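Local coordinates for type III restriction-modification enzyme EcoP15I Res subunit (Escherichia coli, PDB 4ZCF), which forms the ATP-dependent, helicase-like restriction subunit that, together with the Mod subunit, recognises two inversely oriented CAGCAG sites and cleaves double-stranded DNA downstream of one of them, at residues C[107-112]-C[217-222]; C[44-49]-C[103-108]; C[16-21]-C[95-100]. All blocks are in the same frame, centred on the assembly; numbering follows the deposited sequence.

Overall arrangement
All three contacts gather in the RecA-like first half of the helicase-like motor, around helix 90-105 and strand 109-113. Interactions 1 and 2 have centres about 11 Å apart and share Ile107 and Asn108; interaction 3 lies about 14 Å from interaction 2 and 16 Å from interaction 1, centre to centre. Along the chain, 16-21, 44-49, 95-100, 103-108, 107-112 (overlapping it) and 217-222 follow in order, so interactions 2 and 3 interleave, and interaction 3 closes before interaction 1 opens. Together they tie the start of the chain, the two-stranded antiparallel sheet of 29-31 and 45-47 and the central parallel sheet to the helix whose first turn, at Lys90 and Thr91, lines the AMP pocket.

Interaction 1. Residues C[107-112]-C[217-222]; sequences INKFII and RAVKPF
Two neighbouring strands of the central parallel sheet of the RecA-like fold meet here, where 217-222 comes off helix 212-217 and turns into strand 222-226. Phe110 and Phe222 form a parallel bridge, their CA atoms 4.9 Å apart. Its hydrogen bond runs from Ile111 N to Phe222 O (3.1 Å, N-H...O angle 157°), with the donor lying above the carbonyl plane.

Phe110 and Phe222 point to the same face of the sheet, the one packed by Ile98 and Leu101 of helix 90-105. They lie side by side, Phe110 CD2 at 3.6 Å from Phe222 CB. Beyond them the Ile107 side chain runs at about a right angle to that of Phe222, its CG2 3.8 Å from Phe222 CD1. Strand 222-226 ends at Asp226, which binds AMP; the Asp-Glu closing it is consistent with helicase motif II (Walker B).

On the other face Ile111, with CG1 anti to its carbonyl carbon, runs alongside Pro221 and sets CD1 3.9 Å from Pro221 CG. The extended chain of Lys109 passes across Val219, whose CG1 touches both CB and CD of the lysine at 3.9 Å. The lysine NZ is gripped by three carbonyl oxygens, of Leu41, Phe170 and Ala173.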
loop_
_atom_site.group_PDB
_atom_site.type_symbol
_atom_site.label_atom_id
_atom_site.label_comp_id
_atom_site.label_asym_id
_atom_site.label_seq_id
_atom_site.Cartn_x
_atom_site.Cartn_y
_atom_site.Cartn_z
ATOM N N ILE C 107 15.193 23.432 12.100
ATOM C CA ILE C 107 15.672 22.103 11.747
ATOM C C ILE C 107 14.369 21.266 11.779
ATOM O O ILE C 107 13.654 21.288 12.783
ATOM C CB ILE C 107 16.776 21.583 12.724
ATOM C CG1 ILE C 107 17.951 22.591 12.902
ATOM C CG2 ILE C 107 17.272 20.174 12.339
ATOM C CD1 ILE C 107 18.917 22.795 11.682
ATOM N N ASN C 108 14.007 20.636 10.646
ATOM C CA ASN C 108 12.742 19.902 10.566
ATOM C C ASN C 108 12.866 18.410 10.216
ATOM O O ASN C 108 11.848 17.726 10.072
ATOM C CB ASN C 108 11.760 20.638 9.628
ATOM C CG ASN C 108 12.149 20.626 8.173
ATOM O OD1 ASN C 108 13.269 20.992 7.794
ATOM N ND2 ASN C 108 11.202 20.252 7.318
ATOM N N LYS C 109 14.105 17.921 10.062
ATOM C CA LYS C 109 14.393 16.538 9.707
ATOM C C LYS C 109 15.455 15.940 10.620
ATOM O O LYS C 109 16.576 16.444 10.702
ATOM C CB LYS C 109 14.711 16.403 8.209
ATOM C CG LYS C 109 13.436 16.415 7.370
ATOM C CD LYS C 109 13.640 16.060 5.934
ATOM C CE LYS C 109 12.387 16.421 5.177
ATOM N NZ LYS C 109 12.519 16.112 3.719
ATOM N N PHE C 110 15.053 14.902 11.372
ATOM C CA PHE C 110 15.875 14.232 12.381
ATOM C C PHE C 110 15.805 12.712 12.223
ATOM O O PHE C 110 14.745 12.170 11.911
ATOM C CB PHE C 110 15.380 14.607 13.804
ATOM C CG PHE C 110 15.211 16.084 14.095
ATOM C CD1 PHE C 110 14.041 16.751 13.744
ATOM C CD2 PHE C 110 16.190 16.791 14.775
ATOM C CE1 PHE C 110 13.894 18.124 13.994
ATOM C CE2 PHE C 110 16.035 18.159 15.043
ATOM C CZ PHE C 110 14.888 18.815 14.653
ATOM N N ILE C 111 16.929 12.031 12.479
ATOM C CA ILE C 111 17.009 10.570 12.466
ATOM C C ILE C 111 17.195 10.098 13.931
ATOM O O ILE C 111 18.160 10.517 14.582
ATOM C CB ILE C 111 18.082 9.985 11.480
ATOM C CG1 ILE C 111 17.924 10.581 10.055
ATOM C CG2 ILE C 111 17.990 8.447 11.445
ATOM C CD1 ILE C 111 19.041 10.179 8.969
ATOM N N ILE C 112 16.241 9.288 14.455
ATOM C CA ILE C 112 16.320 8.708 15.799
ATOM C C ILE C 112 16.879 7.309 15.603
ATOM O O ILE C 112 16.176 6.447 15.047
ATOM C CB ILE C 112 14.963 8.635 16.574
ATOM C CG1 ILE C 112 14.380 10.024 16.851
ATOM C CG2 ILE C 112 15.120 7.836 17.888
ATOM C CD1 ILE C 112 12.918 9.978 17.284
ATOM N N ARG C 217 21.972 11.411 3.645
ATOM C CA ARG C 217 23.111 12.305 3.842
ATOM C C ARG C 217 22.783 13.725 3.319
ATOM O O ARG C 217 23.018 14.700 4.034
ATOM C CB ARG C 217 24.368 11.731 3.186
ATOM C CG ARG C 217 25.596 12.623 3.370
ATOM C CD ARG C 217 26.725 12.296 2.425
ATOM N NE ARG C 217 27.232 10.933 2.613
ATOM C CZ ARG C 217 27.183 9.979 1.687
ATOM N NH1 ARG C 217 26.651 10.228 0.497
ATOM N NH2 ARG C 217 27.677 8.777 1.938
ATOM N N ALA C 218 22.180 13.820 2.109
ATOM C CA ALA C 218 21.778 15.060 1.422
ATOM C C ALA C 218 20.705 15.891 2.147
ATOM O O ALA C 218 20.563 17.094 1.875
ATOM C CB ALA C 218 21.318 14.743 0.013
ATOM N N VAL C 219 19.933 15.245 3.040
ATOM C CA VAL C 219 18.880 15.872 3.842
ATOM C C VAL C 219 19.520 16.754 4.964
ATOM O O VAL C 219 18.844 17.624 5.530
ATOM C CB VAL C 219 17.911 14.758 4.345
ATOM C CG1 VAL C 219 17.430 14.970 5.775
ATOM C CG2 VAL C 219 16.740 14.589 3.392
ATOM N N LYS C 220 20.846 16.562 5.215
ATOM C CA LYS C 220 21.672 17.232 6.224
ATOM C C LYS C 220 21.021 16.978 7.583
ATOM O O LYS C 220 20.393 17.870 8.142
ATOM C CB LYS C 220 21.870 18.736 5.907
ATOM C CG LYS C 220 22.644 19.023 4.624
ATOM C CD LYS C 220 22.435 20.477 4.199
ATOM C CE LYS C 220 22.599 20.700 2.710
ATOM N NZ LYS C 220 21.648 21.728 2.196
ATOM N N PRO C 221 21.061 15.730 8.100
ATOM C CA PRO C 221 20.294 15.440 9.323
ATOM C C PRO C 221 20.947 15.699 10.677
ATOM O O PRO C 221 22.173 15.772 10.791
ATOM C CB PRO C 221 19.939 13.960 9.154
ATOM C CG PRO C 221 21.060 13.398 8.346
ATOM C CD PRO C 221 21.700 14.508 7.563
ATOM N N PHE C 222 20.096 15.770 11.714
ATOM C CA PHE C 222 20.462 15.858 13.127
ATOM C C PHE C 222 20.123 14.472 13.694
ATOM O O PHE C 222 18.965 14.047 13.632
ATOM C CB PHE C 222 19.671 16.985 13.844
ATOM C CG PHE C 222 20.420 18.293 13.984
ATOM C CD1 PHE C 222 20.814 19.012 12.863
ATOM C CD2 PHE C 222 20.749 18.794 15.235
ATOM C CE1 PHE C 222 21.507 20.216 12.997
ATOM C CE2 PHE C 222 21.442 19.999 15.365
ATOM C CZ PHE C 222 21.826 20.696 14.246
#

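Interaction 2. Residues C[44-49]-C[103-108]; sequences PELKLS and KSFGIN
An aromatic contact carries one end of this interface. Leu46, with CG anti to the backbone N (chi1 -166°), meets Phe105 at about a right angle and spreads both methyls on the ring. Its CD2 makes a CH-pi contact over one face, 4.1 Å from the Phe105 ring centroid and 21° off the ring normal, displaced toward the rim. The other methyl sits at the root of the ring, Leu46 CD1 lying 3.6 Å from Phe105 CD1. Ser104 CB lies over the centre of the opposite face, so the ring is sandwiched between the leucine and its own preceding residue.

Aliphatic packing continues through Ile107. Its CD1 approaches Leu46 CB at 4.2 Å and also rests against the Pro44 ring, so the leucine is braced by both the phenylalanine and the isoleucine. An alanine in place of Phe105 would remove the ring and would probably leave Leu46 CD1 and CD2 poorly packed, loosening the seam between strand and helix end.

The remaining contacts are van der Waals approaches to backbone carbonyls, with no hydrogen bond across the segments. Pro44 CD lies 3.5 Å from Gly106 O, and Pro44 O lies 3.7 Å from Ile107 CD1. Gly106, with a phi of 73°, is where the chain leaves helical geometry, turning toward strand 109-113. Polar links come from outside: Gln247 OE1 accepts a bond from Leu46 N, and Asn43 OD1 one from Asn108 N.

Phe25 and Met22 also touch Phe105, enlarging this apolar cluster. The arrangement is that of a beta-alpha-beta crossover in a RecA-like domain, in which the turn from helix 90-105 into strand 109-113 is packed by the two-stranded antiparallel sheet of 29-31 and 45-47.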
loop_
_atom_site.group_PDB
_atom_site.type_symbol
_atom_site.label_atom_id
_atom_site.label_comp_id
_atom_site.label_asym_id
_atom_site.label_seq_id
_atom_site.Cartn_x
_atom_site.Cartn_y
_atom_site.Cartn_z
ATOM N N PRO C 44 18.280 23.250 6.967
ATOM C CA PRO C 44 19.239 24.367 6.882
ATOM C C PRO C 44 20.576 23.929 7.503
ATOM O O PRO C 44 20.587 23.122 8.444
ATOM C CB PRO C 44 18.589 25.461 7.748
ATOM C CG PRO C 44 17.170 25.017 7.963
ATOM C CD PRO C 44 17.224 23.535 7.963
ATOM N N GLU C 45 21.700 24.419 6.965
ATOM C CA GLU C 45 23.010 24.083 7.519
ATOM C C GLU C 45 23.252 24.997 8.727
ATOM O O GLU C 45 23.361 26.207 8.562
ATOM C CB GLU C 45 24.100 24.261 6.464
ATOM N N LEU C 46 23.248 24.425 9.946
ATOM C CA LEU C 46 23.470 25.171 11.189
ATOM C C LEU C 46 24.973 25.279 11.469
ATOM O O LEU C 46 25.579 24.374 12.062
ATOM C CB LEU C 46 22.695 24.550 12.373
ATOM C CG LEU C 46 22.584 25.409 13.633
ATOM C CD1 LEU C 46 21.759 26.672 13.371
ATOM C CD2 LEU C 46 21.995 24.609 14.782
ATOM N N LYS C 47 25.563 26.396 10.991
ATOM C CA LYS C 47 26.995 26.704 11.061
ATOM C C LYS C 47 27.367 27.676 12.176
ATOM O O LYS C 47 26.708 28.695 12.352
ATOM C CB LYS C 47 27.465 27.248 9.716
ATOM N N LEU C 48 28.430 27.345 12.927
ATOM C CA LEU C 48 29.012 28.151 14.011
ATOM C C LEU C 48 30.504 27.821 14.196
ATOM O O LEU C 48 30.893 26.661 14.037
ATOM C CB LEU C 48 28.182 28.124 15.327
ATOM C CG LEU C 48 28.550 27.165 16.463
ATOM C CD1 LEU C 48 28.091 27.721 17.797
ATOM C CD2 LEU C 48 27.918 25.808 16.261
ATOM N N SER C 49 31.340 28.856 14.453
ATOM C CA SER C 49 32.802 28.756 14.599
ATOM C C SER C 49 33.272 27.785 15.687
ATOM O O SER C 49 32.514 27.492 16.623
ATOM C CB SER C 49 33.422 30.140 14.801
ATOM O OG SER C 49 33.568 30.499 16.165
ATOM N N LYS C 103 12.237 25.068 16.914
ATOM C CA LYS C 103 11.771 26.417 17.254
ATOM C C LYS C 103 12.853 27.467 16.898
ATOM O O LYS C 103 12.636 28.307 16.017
ATOM C CB LYS C 103 11.348 26.484 18.736
ATOM C CG LYS C 103 10.830 27.848 19.201
ATOM C CD LYS C 103 10.337 27.812 20.639
ATOM C CE LYS C 103 8.847 28.043 20.724
ATOM N NZ LYS C 103 8.268 27.551 22.009
ATOM N N SER C 104 14.045 27.329 17.506
ATOM C CA SER C 104 15.167 28.253 17.345
ATOM C C SER C 104 15.797 28.354 15.957
ATOM O O SER C 104 16.148 29.459 15.540
ATOM C CB SER C 104 16.237 27.971 18.394
ATOM O OG SER C 104 15.698 28.019 19.705
ATOM N N PHE C 105 15.954 27.220 15.247
ATOM C CA PHE C 105 16.678 27.174 13.972
ATOM C C PHE C 105 15.962 26.663 12.735
ATOM O O PHE C 105 16.514 26.766 11.633
ATOM C CB PHE C 105 18.008 26.422 14.163
ATOM C CG PHE C 105 18.740 26.812 15.423
ATOM C CD1 PHE C 105 19.310 28.077 15.554
ATOM C CD2 PHE C 105 18.837 25.927 16.492
ATOM C CE1 PHE C 105 19.980 28.440 16.727
ATOM C CE2 PHE C 105 19.515 26.289 17.662
ATOM C CZ PHE C 105 20.078 27.542 17.770
ATOM N N GLY C 106 14.781 26.089 12.911
ATOM C CA GLY C 106 14.023 25.543 11.790
ATOM C C GLY C 106 14.591 24.253 11.228
ATOM O O GLY C 106 14.495 24.000 10.025
ATOM N N ILE C 107 15.193 23.432 12.100
ATOM C CA ILE C 107 15.672 22.103 11.747
ATOM C C ILE C 107 14.369 21.266 11.779
ATOM O O ILE C 107 13.654 21.288 12.783
ATOM C CB ILE C 107 16.776 21.583 12.724
ATOM C CG1 ILE C 107 17.951 22.591 12.902
ATOM C CG2 ILE C 107 17.272 20.174 12.339
ATOM C CD1 ILE C 107 18.917 22.795 11.682
ATOM N N ASN C 108 14.007 20.636 10.646
ATOM C CA ASN C 108 12.742 19.902 10.566
ATOM C C ASN C 108 12.866 18.410 10.216
ATOM O O ASN C 108 11.848 17.726 10.072
ATOM C CB ASN C 108 11.760 20.638 9.628
ATOM C CG ASN C 108 12.149 20.626 8.173
ATOM O OD1 ASN C 108 13.269 20.992 7.794
ATOM N ND2 ASN C 108 11.202 20.252 7.318
#

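Interaction 3. Residues C[16-21]-C[95-100]; sequences AGVDAV and IKTIFD
Val18 is the side chain to follow, since it reaches from helix 12-22 into the groove of helix 90-105 formed by Lys96, Thr97 and Asp100. Its CB lies 4.3 Å from Thr97 OG1, a hydroxyl already bonded to Thr93 O one turn back in its own helix. From there CG1, anti to the backbone N (chi1 -177°), points at Asp100 and lies against its carboxylate, nearest to OD2. The other branch, CG2, turns toward Lys96 and touches its aliphatic part, 4.1 Å from Lys96 CD. The charged ends are engaged elsewhere: Lys96 NZ and Asp100 OD1 both bond to Tyr140 OH.

One turn further along, Val21 CB meets Thr97 CG2 at 3.8 Å, the two side chains crossing at about a right angle. Beneath them, Tyr252 of strand 248-253 touches both Val21 and Thr97.

The short helical segments run 9.3 Å apart at closest approach and cross at -42°. Such a pair, side by side on the parallel sheet, belongs to the nucleotide-binding RecA-like core: helix 90-105 starts with the P-loop residues Lys90 and Thr91, and helix 12-22 brings Gln14 to the same AMP pocket.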
loop_
_atom_site.group_PDB
_atom_site.type_symbol
_atom_site.label_atom_id
_atom_site.label_comp_id
_atom_site.label_asym_id
_atom_site.label_seq_id
_atom_site.Cartn_x
_atom_site.Cartn_y
_atom_site.Cartn_z
ATOM N N ALA C 16 16.527 20.897 32.441
ATOM C CA ALA C 16 17.970 21.104 32.578
ATOM C C ALA C 16 18.745 20.483 31.407
ATOM O O ALA C 16 19.650 21.119 30.867
ATOM C CB ALA C 16 18.450 20.543 33.908
ATOM N N GLY C 17 18.337 19.287 30.987
ATOM C CA GLY C 17 18.925 18.600 29.837
ATOM C C GLY C 17 18.551 19.226 28.500
ATOM O O GLY C 17 19.344 19.202 27.557
ATOM N N VAL C 18 17.335 19.781 28.397
ATOM C CA VAL C 18 16.892 20.428 27.163
ATOM C C VAL C 18 17.785 21.636 26.934
ATOM O O VAL C 18 18.360 21.773 25.866
ATOM C CB VAL C 18 15.391 20.827 27.184
ATOM C CG1 VAL C 18 14.973 21.424 25.850
ATOM C CG2 VAL C 18 14.492 19.650 27.551
ATOM N N ASP C 19 17.934 22.471 27.975
ATOM C CA ASP C 19 18.723 23.705 28.008
ATOM C C ASP C 19 20.197 23.423 27.752
ATOM O O ASP C 19 20.832 24.164 27.005
ATOM C CB ASP C 19 18.549 24.410 29.365
ATOM C CG ASP C 19 17.149 24.918 29.692
ATOM O OD1 ASP C 19 16.211 24.650 28.901
ATOM O OD2 ASP C 19 16.981 25.544 30.761
ATOM N N ALA C 20 20.731 22.337 28.345
ATOM C CA ALA C 20 22.129 21.968 28.184
ATOM C C ALA C 20 22.531 21.684 26.721
ATOM O O ALA C 20 23.652 22.018 26.344
ATOM C CB ALA C 20 22.480 20.823 29.107
ATOM N N VAL C 21 21.601 21.152 25.879
ATOM C CA VAL C 21 21.852 20.912 24.438
ATOM C C VAL C 21 21.611 22.220 23.674
ATOM O O VAL C 21 22.347 22.533 22.731
ATOM C CB VAL C 21 21.025 19.733 23.842
ATOM C CG1 VAL C 21 21.383 19.469 22.380
ATOM C CG2 VAL C 21 21.204 18.459 24.657
ATOM N N ILE C 95 13.087 14.320 22.715
ATOM C CA ILE C 95 11.967 14.739 21.877
ATOM C C ILE C 95 11.736 16.235 22.075
ATOM O O ILE C 95 11.633 16.964 21.087
ATOM C CB ILE C 95 10.701 13.869 22.080
ATOM C CG1 ILE C 95 10.949 12.434 21.549
ATOM C CG2 ILE C 95 9.516 14.500 21.372
ATOM C CD1 ILE C 95 10.048 11.335 22.137
ATOM N N LYS C 96 11.715 16.700 23.340
ATOM C CA LYS C 96 11.551 18.125 23.631
ATOM C C LYS C 96 12.684 18.956 23.015
ATOM O O LYS C 96 12.420 20.044 22.524
ATOM C CB LYS C 96 11.398 18.400 25.136
ATOM C CG LYS C 96 10.761 19.761 25.387
ATOM C CD LYS C 96 10.515 20.056 26.864
ATOM C CE LYS C 96 10.647 21.535 27.157
ATOM N NZ LYS C 96 9.792 22.378 26.268
ATOM N N THR C 97 13.912 18.413 22.969
ATOM C CA THR C 97 15.060 19.070 22.344
ATOM C C THR C 97 14.852 19.198 20.814
ATOM O O THR C 97 15.167 20.244 20.253
ATOM C CB THR C 97 16.368 18.372 22.725
ATOM O OG1 THR C 97 16.363 18.040 24.107
ATOM C CG2 THR C 97 17.574 19.220 22.434
ATOM N N ILE C 98 14.288 18.155 20.157
ATOM C CA ILE C 98 13.967 18.138 18.725
ATOM C C ILE C 98 13.046 19.328 18.370
ATOM O O ILE C 98 13.236 19.977 17.332
ATOM C CB ILE C 98 13.352 16.763 18.354
ATOM C CG1 ILE C 98 14.451 15.763 18.006
ATOM C CG2 ILE C 98 12.285 16.862 17.233
ATOM C CD1 ILE C 98 14.060 14.319 18.210
ATOM N N PHE C 99 12.068 19.609 19.262
ATOM C CA PHE C 99 11.111 20.715 19.152
ATOM C C PHE C 99 11.781 22.032 19.387
ATOM O O PHE C 99 11.427 23.000 18.716
ATOM C CB PHE C 99 9.940 20.542 20.115
ATOM C CG PHE C 99 8.894 19.583 19.616
ATOM C CD1 PHE C 99 7.862 20.022 18.796
ATOM C CD2 PHE C 99 8.945 18.236 19.952
ATOM C CE1 PHE C 99 6.902 19.125 18.315
ATOM C CE2 PHE C 99 7.984 17.343 19.475
ATOM C CZ PHE C 99 6.970 17.794 18.659
ATOM N N ASP C 100 12.786 22.071 20.298
ATOM C CA ASP C 100 13.571 23.284 20.587
ATOM C C ASP C 100 14.564 23.637 19.472
ATOM O O ASP C 100 14.666 24.814 19.108
ATOM C CB ASP C 100 14.195 23.256 21.988
ATOM C CG ASP C 100 13.288 23.808 23.076
ATOM O OD1 ASP C 100 12.224 24.373 22.741
ATOM O OD2 ASP C 100 13.666 23.734 24.252
#